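Local coordinates for protein proline dipeptidase (PDB 3OOO) that probably acts as a manganese-dependent peptidase of the M24B family, this chain being its N-terminal creatinase/prolidase domain rather than the whole enzyme, at residues L90-D103 with V116-I128. Sequence-based numbering, arbitrary orientation.
Sequences LPSFSVSKVLAEFD and VFDGHFENLTPYI
In Asn123, CG lies anti to the backbone N (chi1 -169°), which carries the amide over to Phe102, where Asn123 OD1 accepts a hydrogen bond from Phe102 N at 3.0 Å. The donor is tilted from the carbonyl plane. In Phe102, CG is anti to the carbonyl carbon (chi1 -81°), and the ring lies with one face against the peptide joining Glu122 and Asn123. Phe102 CZ is 3.6 Å from Glu122 C. Asn123 OD1 also takes a hydrogen bond from a water held by Asp103 N. A second water links Asn123 ND2 to Asp103 OD2. The amide is thus held at both ends. Asp103 OD1 is hydrogen-bonded to Thr108 OG1 of the second subunit.

Strands 97-100 and 120-123 run parallel. Four backbone hydrogen bonds join them, from His120 N to Ser96 O through to Ala100 N to Glu122 O. On the face of Val98 and Phe121, Val98 CB sits over the Phe121 ring in a CH-pi contact, 4.0 Å from the centroid. On the face of Lys97, Leu99 and Glu122, the aliphatic part of Lys97 lies along the Glu122 carboxylate, Lys97 CD being 3.4 Å from Glu122 OE1. Lys97 NZ forms a long salt bridge with Glu122 OE2, 3.6 Å. Leu99 CD2 packs against Glu122 CG, and Leu99 CD1 reaches Ile128 CD1 at 3.7 Å. Before the strands, Leu90 CD1 meets the edge of the Phe117 ring at CZ (3.6 Å). Strand 19-22 flanks 97-100. Helix 107-116 connects the two strands. Together they form a parallel beta-alpha-beta unit of the creatinase/prolidase N-terminal domain, with 120-123 the outermost strand of the mixed sheet within this chain.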
ATOM      1  N   LEU A  90       3.276  22.851   1.726  1.00 10.02           N
ATOM      2  CA  LEU A  90       2.937  22.874   0.304  1.00 10.92           C
ATOM      3  C   LEU A  90       2.163  24.149  -0.045  1.00 12.08           C
ATOM      4  O   LEU A  90       1.395  24.649   0.778  1.00 11.99           O
ATOM      5  CB  LEU A  90       2.170  21.619  -0.113  1.00 10.37           C
ATOM      6  CG  LEU A  90       2.965  20.309  -0.121  1.00  9.92           C
ATOM      7  CD1 LEU A  90       2.090  19.210  -0.711  1.00 10.00           C
ATOM      8  CD2 LEU A  90       4.295  20.407  -0.876  1.00 10.57           C
ATOM      9  N   PRO A  91       2.396  24.696  -1.251  1.00 13.76           N
ATOM     10  CA  PRO A  91       1.819  25.989  -1.627  1.00 15.33           C
ATOM     11  C   PRO A  91       0.367  25.938  -2.085  1.00 17.18           C
ATOM     12  O   PRO A  91      -0.302  26.974  -2.084  1.00 17.64           O
ATOM     13  CB  PRO A  91       2.717  26.439  -2.779  1.00 15.33           C
ATOM     14  CG  PRO A  91       3.158  25.161  -3.415  1.00 14.89           C
ATOM     15  CD  PRO A  91       3.349  24.209  -2.270  1.00 14.08           C
ATOM     16  N   SER A  92      -0.119  24.763  -2.480  1.00 18.73           N
ATOM     17  CA  SER A  92      -1.471  24.649  -3.035  1.00 20.52           C
ATOM     18  C   SER A  92      -2.144  23.322  -2.713  1.00 21.39           C
ATOM     19  O   SER A  92      -1.510  22.265  -2.755  1.00 21.84           O
ATOM     20  CB  SER A  92      -1.459  24.869  -4.552  1.00 20.56           C
ATOM     21  OG  SER A  92      -2.758  24.688  -5.096  1.00 22.20           O
ATOM     22  N   PHE A  93      -3.436  23.396  -2.401  1.00 22.64           N
ATOM     23  CA  PHE A  93      -4.253  22.214  -2.126  1.00 23.37           C
ATOM     24  C   PHE A  93      -5.570  22.238  -2.891  1.00 23.74           C
ATOM     25  O   PHE A  93      -6.401  21.339  -2.731  1.00 24.22           O
ATOM     26  CB  PHE A  93      -4.510  22.070  -0.622  1.00 23.60           C
ATOM     27  CG  PHE A  93      -3.260  22.059   0.197  1.00 23.83           C
ATOM     28  CD1 PHE A  93      -2.536  20.884   0.368  1.00 24.02           C
ATOM     29  CD2 PHE A  93      -2.788  23.230   0.775  1.00 24.50           C
ATOM     30  CE1 PHE A  93      -1.367  20.876   1.117  1.00 24.40           C
ATOM     31  CE2 PHE A  93      -1.620  23.232   1.523  1.00 24.41           C
ATOM     32  CZ  PHE A  93      -0.909  22.052   1.693  1.00 24.53           C
ATOM     33  N   SER A  94      -5.761  23.266  -3.715  1.00 24.13           N
ATOM     34  CA  SER A  94      -6.937  23.356  -4.580  1.00 24.12           C
ATOM     35  C   SER A  94      -6.872  22.261  -5.646  1.00 23.41           C
ATOM     36  O   SER A  94      -6.479  22.514  -6.786  1.00 23.90           O
ATOM     37  CB  SER A  94      -7.025  24.741  -5.231  1.00 24.31           C
ATOM     38  OG  SER A  94      -7.037  25.776  -4.260  1.00 25.95           O
ATOM     39  N   VAL A  95      -7.234  21.040  -5.256  1.00 22.61           N
ATOM     40  CA  VAL A  95      -7.149  19.882  -6.147  1.00 21.50           C
ATOM     41  C   VAL A  95      -8.505  19.215  -6.362  1.00 20.63           C
ATOM     42  O   VAL A  95      -9.420  19.335  -5.537  1.00 20.87           O
ATOM     43  CB  VAL A  95      -6.113  18.819  -5.661  1.00 21.74           C
ATOM     44  CG1 VAL A  95      -4.703  19.394  -5.650  1.00 21.55           C
ATOM     45  CG2 VAL A  95      -6.490  18.262  -4.285  1.00 21.77           C
ATOM     46  N   SER A  96      -8.625  18.520  -7.485  1.00 19.12           N
ATOM     47  CA  SER A  96      -9.795  17.712  -7.769  1.00 18.12           C
ATOM     48  C   SER A  96      -9.372  16.280  -8.056  1.00 17.40           C
ATOM     49  O   SER A  96     -10.060  15.337  -7.668  1.00 17.35           O
ATOM     50  CB  SER A  96     -10.579  18.285  -8.952  1.00 18.09           C
ATOM     51  OG  SER A  96      -9.825  18.225 -10.152  1.00 17.61           O
ATOM     52  N   LYS A  97      -8.242  16.130  -8.748  1.00 16.55           N
ATOM     53  CA  LYS A  97      -7.712  14.819  -9.096  1.00 15.73           C
ATOM     54  C   LYS A  97      -6.211  14.763  -8.832  1.00 14.57           C
ATOM     55  O   LYS A  97      -5.448  15.606  -9.308  1.00 14.22           O
ATOM     56  CB  LYS A  97      -8.026  14.461 -10.557  1.00 16.21           C
ATOM     57  CG  LYS A  97      -7.688  13.013 -10.924  1.00 18.10           C
ATOM     58  CD  LYS A  97      -8.248  12.594 -12.284  1.00 21.20           C
ATOM     59  CE  LYS A  97      -7.263  12.864 -13.415  1.00 22.30           C
ATOM     60  NZ  LYS A  97      -7.750  12.337 -14.722  1.00 24.64           N
ATOM     61  N   VAL A  98      -5.802  13.763  -8.057  1.00 12.97           N
ATOM     62  CA  VAL A  98      -4.391  13.558  -7.744  1.00 11.91           C
ATOM     63  C   VAL A  98      -3.969  12.187  -8.260  1.00 11.19           C
ATOM     64  O   VAL A  98      -4.638  11.182  -7.993  1.00 11.10           O
ATOM     65  CB  VAL A  98      -4.123  13.635  -6.217  1.00 11.99           C
ATOM     66  CG1 VAL A  98      -2.637  13.464  -5.925  1.00 11.51           C
ATOM     67  CG2 VAL A  98      -4.628  14.951  -5.631  1.00 12.92           C
ATOM     68  N   LEU A  99      -2.876  12.150  -9.014  1.00 10.11           N
ATOM     69  CA  LEU A  99      -2.293  10.881  -9.447  1.00 10.14           C
ATOM     70  C   LEU A  99      -1.299  10.402  -8.395  1.00  9.98           C
ATOM     71  O   LEU A  99      -0.518  11.192  -7.876  1.00 10.12           O
ATOM     72  CB  LEU A  99      -1.613  11.025 -10.812  1.00 10.18           C
ATOM     73  CG  LEU A  99      -2.435  11.565 -11.989  1.00 10.37           C
ATOM     74  CD1 LEU A  99      -1.595  11.559 -13.251  1.00 10.84           C
ATOM     75  CD2 LEU A  99      -3.710  10.768 -12.207  1.00 10.97           C
ATOM     76  N   ALA A 100      -1.350   9.113  -8.070  1.00  9.69           N
ATOM     77  CA  ALA A 100      -0.413   8.527  -7.112  1.00  9.42           C
ATOM     78  C   ALA A 100       0.002   7.130  -7.561  1.00  9.34           C
ATOM     79  O   ALA A 100      -0.616   6.564  -8.461  1.00  9.26           O
ATOM     80  CB  ALA A 100      -1.022   8.495  -5.718  1.00  9.36           C
ATOM     81  N   GLU A 101       1.050   6.583  -6.944  1.00  8.79           N
ATOM     82  CA  GLU A 101       1.566   5.270  -7.326  1.00  9.23           C
ATOM     83  C   GLU A 101       0.905   4.161  -6.522  1.00  9.51           C
ATOM     84  O   GLU A 101       1.442   3.704  -5.515  1.00  9.45           O
ATOM     85  CB  GLU A 101       3.083   5.210  -7.156  1.00  8.98           C
ATOM     86  CG  GLU A 101       3.836   6.193  -8.016  1.00  9.83           C
ATOM     87  CD  GLU A 101       5.315   5.933  -7.965  1.00 10.35           C
ATOM     88  OE1 GLU A 101       5.995   6.569  -7.131  1.00  8.91           O
ATOM     89  OE2 GLU A 101       5.791   5.070  -8.739  1.00 13.00           O
ATOM     90  N   PHE A 102      -0.257   3.725  -6.995  1.00 10.14           N
ATOM     91  CA  PHE A 102      -1.063   2.743  -6.274  1.00 10.59           C
ATOM     92  C   PHE A 102      -0.369   1.387  -6.088  1.00 11.03           C
ATOM     93  O   PHE A 102      -0.680   0.670  -5.142  1.00 10.91           O
ATOM     94  CB  PHE A 102      -2.421   2.581  -6.963  1.00 10.78           C
ATOM     95  CG  PHE A 102      -3.428   3.654  -6.608  1.00 11.12           C
ATOM     96  CD1 PHE A 102      -3.052   4.813  -5.922  1.00 11.51           C
ATOM     97  CD2 PHE A 102      -4.762   3.513  -6.990  1.00 11.17           C
ATOM     98  CE1 PHE A 102      -3.991   5.800  -5.605  1.00 12.04           C
ATOM     99  CE2 PHE A 102      -5.707   4.490  -6.678  1.00 11.62           C
ATOM    100  CZ  PHE A 102      -5.325   5.636  -5.986  1.00 11.97           C
ATOM    101  N   ASP A 103       0.575   1.054  -6.971  1.00 11.18           N
ATOM    102  CA  ASP A 103       1.344  -0.199  -6.854  1.00 11.84           C
ATOM    103  C   ASP A 103       2.426  -0.167  -5.770  1.00 11.64           C
ATOM    104  O   ASP A 103       2.994  -1.213  -5.423  1.00 12.22           O
ATOM    105  CB  ASP A 103       1.998  -0.575  -8.193  1.00 12.50           C
ATOM    106  CG  ASP A 103       0.993  -1.007  -9.249  1.00 14.55           C
ATOM    107  OD1 ASP A 103      -0.157  -1.364  -8.905  1.00 16.86           O
ATOM    108  OD2 ASP A 103       1.369  -1.001 -10.443  1.00 17.68           O
ATOM    109  N   VAL A 116      -4.570  15.381   3.711  1.00 12.98           N
ATOM    110  CA  VAL A 116      -3.926  16.587   3.194  1.00 13.22           C
ATOM    111  C   VAL A 116      -4.660  17.127   1.971  1.00 13.73           C
ATOM    112  O   VAL A 116      -4.880  18.336   1.857  1.00 13.72           O
ATOM    113  CB  VAL A 116      -2.436  16.321   2.850  1.00 13.06           C
ATOM    114  CG1 VAL A 116      -1.799  17.526   2.150  1.00 13.01           C
ATOM    115  CG2 VAL A 116      -1.658  15.960   4.111  1.00 12.66           C
ATOM    116  N   PHE A 117      -5.034  16.229   1.066  1.00 14.32           N
ATOM    117  CA  PHE A 117      -5.669  16.625  -0.187  1.00 15.45           C
ATOM    118  C   PHE A 117      -7.112  16.150  -0.245  1.00 16.95           C
ATOM    119  O   PHE A 117      -7.379  14.952  -0.129  1.00 17.21           O
ATOM    120  CB  PHE A 117      -4.897  16.066  -1.387  1.00 15.07           C
ATOM    121  CG  PHE A 117      -3.447  16.448  -1.407  1.00 14.24           C
ATOM    122  CD1 PHE A 117      -3.050  17.694  -1.875  1.00 13.26           C
ATOM    123  CD2 PHE A 117      -2.473  15.556  -0.962  1.00 13.80           C
ATOM    124  CE1 PHE A 117      -1.705  18.048  -1.889  1.00 13.29           C
ATOM    125  CE2 PHE A 117      -1.127  15.901  -0.981  1.00 13.74           C
ATOM    126  CZ  PHE A 117      -0.743  17.148  -1.445  1.00 13.47           C
ATOM    127  N   ASP A 118      -8.028  17.104  -0.412  1.00 18.29           N
ATOM    128  CA  ASP A 118      -9.442  16.806  -0.612  0.50 19.13           C
ATOM    129  C   ASP A 118      -9.737  16.700  -2.111  1.00 19.44           C
ATOM    130  O   ASP A 118     -10.239  17.641  -2.735  1.00 20.32           O
ATOM    131  CB  ASP A 118     -10.311  17.883   0.048  0.50 19.30           C
ATOM    132  CG  ASP A 118     -11.790  17.547   0.009  0.50 20.00           C
ATOM    133  OD1 ASP A 118     -12.130  16.345   0.055  0.50 20.82           O
ATOM    134  OD2 ASP A 118     -12.610  18.487  -0.068  0.50 20.77           O
ATOM    135  N   GLY A 119      -9.400  15.555  -2.688  1.00 19.71           N
ATOM    136  CA  GLY A 119      -9.621  15.303  -4.103  1.00 19.63           C
ATOM    137  C   GLY A 119      -9.708  13.814  -4.338  1.00 19.62           C
ATOM    138  O   GLY A 119      -9.481  13.018  -3.421  1.00 19.92           O
ATOM    139  N   HIS A 120     -10.043  13.434  -5.563  1.00 19.31           N
ATOM    140  CA  HIS A 120     -10.079  12.030  -5.929  1.00 19.07           C
ATOM    141  C   HIS A 120      -8.684  11.565  -6.328  1.00 18.15           C
ATOM    142  O   HIS A 120      -8.030  12.175  -7.175  1.00 18.32           O
ATOM    143  CB  HIS A 120     -11.076  11.787  -7.065  1.00 19.59           C
ATOM    144  CG  HIS A 120     -11.138  10.359  -7.517  1.00 21.52           C
ATOM    145  ND1 HIS A 120     -11.567   9.336  -6.698  1.00 23.37           N
ATOM    146  CD2 HIS A 120     -10.819   9.785  -8.702  1.00 23.13           C
ATOM    147  CE1 HIS A 120     -11.510   8.193  -7.358  1.00 23.78           C
ATOM    148  NE2 HIS A 120     -11.063   8.438  -8.577  1.00 24.04           N
ATOM    149  N   PHE A 121      -8.231  10.486  -5.702  1.00 17.01           N
ATOM    150  CA  PHE A 121      -6.957   9.883  -6.049  1.00 15.92           C
ATOM    151  C   PHE A 121      -7.153   8.761  -7.046  1.00 15.76           C
ATOM    152  O   PHE A 121      -8.069   7.941  -6.906  1.00 15.43           O
ATOM    153  CB  PHE A 121      -6.271   9.312  -4.807  1.00 15.58           C
ATOM    154  CG  PHE A 121      -5.625  10.343  -3.930  1.00 14.46           C
ATOM    155  CD1 PHE A 121      -4.238  10.478  -3.905  1.00 13.93           C
ATOM    156  CD2 PHE A 121      -6.394  11.160  -3.108  1.00 13.37           C
ATOM    157  CE1 PHE A 121      -3.631  11.425  -3.084  1.00 13.63           C
ATOM    158  CE2 PHE A 121      -5.796  12.111  -2.286  1.00 13.19           C
ATOM    159  CZ  PHE A 121      -4.408  12.242  -2.275  1.00 13.33           C
ATOM    160  N   GLU A 122      -6.286   8.718  -8.050  1.00 15.16           N
ATOM    161  CA  GLU A 122      -6.221   7.563  -8.933  1.00 15.65           C
ATOM    162  C   GLU A 122      -4.777   7.176  -9.226  1.00 14.98           C
ATOM    163  O   GLU A 122      -3.846   7.955  -8.978  1.00 14.62           O
ATOM    164  CB  GLU A 122      -7.030   7.778 -10.218  1.00 16.27           C
ATOM    165  CG  GLU A 122      -6.578   8.917 -11.101  1.00 19.06           C
ATOM    166  CD  GLU A 122      -7.481   9.089 -12.314  1.00 22.82           C
ATOM    167  OE1 GLU A 122      -8.713   9.209 -12.133  1.00 25.25           O
ATOM    168  OE2 GLU A 122      -6.958   9.108 -13.447  1.00 24.77           O
ATOM    169  N   ASN A 123      -4.602   5.965  -9.745  1.00 14.47           N
ATOM    170  CA  ASN A 123      -3.288   5.459 -10.105  1.00 14.01           C
ATOM    171  C   ASN A 123      -2.693   6.262 -11.253  1.00 14.19           C
ATOM    172  O   ASN A 123      -3.422   6.932 -11.997  1.00 14.15           O
ATOM    173  CB  ASN A 123      -3.375   3.977 -10.484  1.00 14.08           C
ATOM    174  CG  ASN A 123      -2.015   3.319 -10.618  1.00 13.80           C
ATOM    175  OD1 ASN A 123      -1.074   3.638  -9.889  1.00 11.80           O
ATOM    176  ND2 ASN A 123      -1.905   2.393 -11.561  1.00 16.43           N
ATOM    177  N   LEU A 124      -1.370   6.194 -11.380  1.00 14.35           N
ATOM    178  CA  LEU A 124      -0.668   6.796 -12.503  1.00 14.66           C
ATOM    179  C   LEU A 124      -1.318   6.371 -13.814  1.00 15.05           C
ATOM    180  O   LEU A 124      -1.811   5.244 -13.947  1.00 15.33           O
ATOM    181  CB  LEU A 124       0.802   6.376 -12.513  1.00 14.66           C
ATOM    182  CG  LEU A 124       1.669   6.648 -11.283  1.00 14.84           C
ATOM    183  CD1 LEU A 124       3.088   6.167 -11.577  1.00 15.06           C
ATOM    184  CD2 LEU A 124       1.668   8.118 -10.882  1.00 14.88           C
ATOM    185  N   THR A 125      -1.321   7.289 -14.773  1.00 15.15           N
ATOM    186  CA  THR A 125      -1.819   7.021 -16.110  1.00 15.54           C
ATOM    187  C   THR A 125      -0.832   6.118 -16.850  1.00 15.59           C
ATOM    188  O   THR A 125       0.337   6.034 -16.466  1.00 15.72           O
ATOM    189  CB  THR A 125      -1.963   8.328 -16.894  1.00 15.45           C
ATOM    190  OG1 THR A 125      -0.721   9.039 -16.838  1.00 15.82           O
ATOM    191  CG2 THR A 125      -3.072   9.188 -16.310  1.00 15.38           C
ATOM    192  N   PRO A 126      -1.293   5.428 -17.912  1.00 15.98           N
ATOM    193  CA  PRO A 126      -0.366   4.631 -18.711  1.00 15.95           C
ATOM    194  C   PRO A 126       0.849   5.420 -19.203  1.00 15.70           C
ATOM    195  O   PRO A 126       1.956   4.887 -19.203  1.00 15.62           O
ATOM    196  CB  PRO A 126      -1.229   4.178 -19.888  1.00 16.31           C
ATOM    197  CG  PRO A 126      -2.585   4.056 -19.302  1.00 16.37           C
ATOM    198  CD  PRO A 126      -2.695   5.183 -18.303  1.00 16.09           C
ATOM    199  N   TYR A 127       0.648   6.681 -19.590  1.00 15.58           N
ATOM    200  CA  TYR A 127       1.754   7.521 -20.064  1.00 15.60           C
ATOM    201  C   TYR A 127       2.892   7.620 -19.048  1.00 16.15           C
ATOM    202  O   TYR A 127       4.063   7.461 -19.403  1.00 16.25           O
ATOM    203  CB  TYR A 127       1.268   8.921 -20.465  1.00 15.36           C
ATOM    204  CG  TYR A 127       2.392   9.861 -20.860  1.00 15.01           C
ATOM    205  CD1 TYR A 127       3.060   9.710 -22.074  1.00 15.43           C
ATOM    206  CD2 TYR A 127       2.794  10.894 -20.012  1.00 15.03           C
ATOM    207  CE1 TYR A 127       4.090  10.566 -22.437  1.00 16.00           C
ATOM    208  CE2 TYR A 127       3.825  11.755 -20.364  1.00 15.98           C
ATOM    209  CZ  TYR A 127       4.470  11.585 -21.579  1.00 16.16           C
ATOM    210  OH  TYR A 127       5.493  12.433 -21.938  1.00 17.55           O
ATOM    211  N   ILE A 128       2.546   7.884 -17.790  1.00 16.47           N
ATOM    212  CA  ILE A 128       3.553   7.965 -16.728  1.00 17.16           C
ATOM    213  C   ILE A 128       4.130   6.575 -16.416  1.00 18.24           C
ATOM    214  O   ILE A 128       5.342   6.426 -16.258  1.00 18.05           O
ATOM    215  CB  ILE A 128       3.001   8.642 -15.442  1.00 16.78           C
ATOM    216  CG1 ILE A 128       2.483  10.053 -15.749  1.00 16.21           C
ATOM    217  CG2 ILE A 128       4.085   8.711 -14.360  1.00 16.20           C
ATOM    218  CD1 ILE A 128       1.720  10.712 -14.604  1.00 15.27           C
TER
HETATM  219  O   HOH W   1      -7.098  19.667  -1.048  1.00 33.62           O
HETATM  220  O   HOH W   2       1.565   2.531  -9.298  1.00 17.11           O
HETATM  221  O   HOH W   3       0.801   1.201 -11.862  1.00 45.04           O